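Local coordinates for protein diguanylate cyclase (Marinobacter aquaeolei VT8, PDB 3IGN) that probably makes the second messenger cyclic di-GMP from two molecules of GTP through its GGDEF domain, the part of the protein present here, at residues D63-I66 and R67-D71. Numbering follows the deposited sequence.
Sequences DEVI and RHTAD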
# COMPACT_ATOMS: atom_id res chain seq x y z
N ASP A 63 5.65 -2.30 15.46
CA ASP A 63 5.94 -3.42 14.58
C ASP A 63 4.70 -4.30 14.43
O ASP A 63 4.41 -4.80 13.34
CB ASP A 63 7.10 -4.25 15.12
CG ASP A 63 8.43 -3.55 14.95
OD1 ASP A 63 8.43 -2.37 14.56
OD2 ASP A 63 9.47 -4.19 15.22
N GLU A 64 3.98 -4.50 15.52
CA GLU A 64 2.77 -5.30 15.48
C GLU A 64 1.74 -4.65 14.57
O GLU A 64 0.99 -5.33 13.88
CB GLU A 64 2.19 -5.50 16.88
CG GLU A 64 2.76 -6.71 17.59
CD GLU A 64 2.57 -7.97 16.77
OE1 GLU A 64 1.41 -8.45 16.67
OE2 GLU A 64 3.57 -8.48 16.22
N VAL A 65 1.70 -3.32 14.59
CA VAL A 65 0.77 -2.59 13.75
C VAL A 65 1.16 -2.79 12.29
O VAL A 65 0.30 -2.96 11.43
CB VAL A 65 0.77 -1.08 14.10
CG1 VAL A 65 -0.11 -0.31 13.13
CG2 VAL A 65 0.27 -0.88 15.52
N ILE A 66 2.46 -2.77 12.02
CA ILE A 66 2.96 -2.97 10.66
C ILE A 66 2.65 -4.39 10.20
O ILE A 66 2.16 -4.59 9.09
CB ILE A 66 4.48 -2.74 10.58
CG1 ILE A 66 4.79 -1.24 10.65
CG2 ILE A 66 5.03 -3.32 9.29
CD1 ILE A 66 6.26 -0.92 10.80
N ARG A 67 2.94 -5.37 11.05
CA ARG A 67 2.68 -6.76 10.70
C ARG A 67 1.20 -7.02 10.46
O ARG A 67 0.83 -7.75 9.55
CB ARG A 67 3.20 -7.70 11.79
CG ARG A 67 4.65 -8.10 11.61
CD ARG A 67 5.06 -9.18 12.61
NE ARG A 67 5.11 -8.67 13.97
CZ ARG A 67 6.22 -8.62 14.70
NH1 ARG A 67 7.37 -9.05 14.19
NH2 ARG A 67 6.19 -8.13 15.93
N HIS A 68 0.35 -6.41 11.29
CA HIS A 68 -1.08 -6.60 11.13
C HIS A 68 -1.55 -6.00 9.81
O HIS A 68 -2.38 -6.57 9.11
CB HIS A 68 -1.85 -5.96 12.28
CG HIS A 68 -3.33 -6.17 12.20
ND1 HIS A 68 -3.91 -7.42 12.29
CD2 HIS A 68 -4.35 -5.30 12.01
CE1 HIS A 68 -5.22 -7.31 12.16
NE2 HIS A 68 -5.52 -6.03 11.98
N THR A 69 -1.01 -4.83 9.48
CA THR A 69 -1.36 -4.14 8.24
C THR A 69 -1.00 -5.03 7.05
O THR A 69 -1.78 -5.17 6.10
CB THR A 69 -0.61 -2.80 8.12
OG1 THR A 69 -0.94 -1.97 9.24
CG2 THR A 69 -1.02 -2.08 6.84
N ALA A 70 0.19 -5.62 7.10
CA ALA A 70 0.64 -6.50 6.03
C ALA A 70 -0.26 -7.73 5.96
O ALA A 70 -0.59 -8.20 4.88
CB ALA A 70 2.08 -6.92 6.27
N ASP A 71 -0.64 -8.25 7.12
CA ASP A 71 -1.50 -9.42 7.16
C ASP A 71 -2.87 -9.11 6.57
O ASP A 71 -3.42 -9.90 5.81
CB ASP A 71 -1.65 -9.94 8.59
CG ASP A 71 -0.37 -10.55 9.12
OD1 ASP A 71 0.46 -10.99 8.29
OD2 ASP A 71 -0.19 -10.61 10.35
O HOH W 1 8.86 -7.09 16.46
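Glu64 and Arg67 join through a side-on salt bridge along the partly exposed flank of helix 59-74. One carboxylate oxygen takes both bonds: Arg67 NH2 and Arg67 NE each lie 2.7 Å from Glu64 OE2, the first at its anti lone pair, the second on its syn side but well out of the carboxylate plane. The two side chains leave the helix three positions apart; the carboxylate and guanidinium planes stand 40° apart, and both hydrogen bonds are bent, with N-H...O angles of 131°. Arginine suits the place because its chain runs back along the helix and then kinks at chi3, which turns the guanidinium edge to Glu64 while one face lies over Asp63 CB. Asp63 itself is reached through a water, which accepts from Arg67 NH2 (2.9 Å) and donates to Asp63 OD2 (3.2 Å). With an alanine here, Glu64 OE2 would probably lose both of its donors and the water its link from Arg67 to Asp63.

The buried face is built differently. Thr69 OG1 sits beside its own backbone N (chi1 -59°), a torsion that lets the hydroxyl donate to Val65 O at 2.7 Å; Thr69 N bonds the same oxygen from the opposite face of the carbonyl plane, at 3.0 Å. Threonine suits this place because its hydroxyl is held by Val65 O within the helix and by Tyr128 OH beyond it. Val65 and Ile66 turn their branched chains onto Ile47 of the central sheet. The chemistry implies an amphipathic helix: charge pairing on its outer flank, hydrocarbon and a hydroxyl with partners both in the helix and beyond it against the GGDEF-domain sheet.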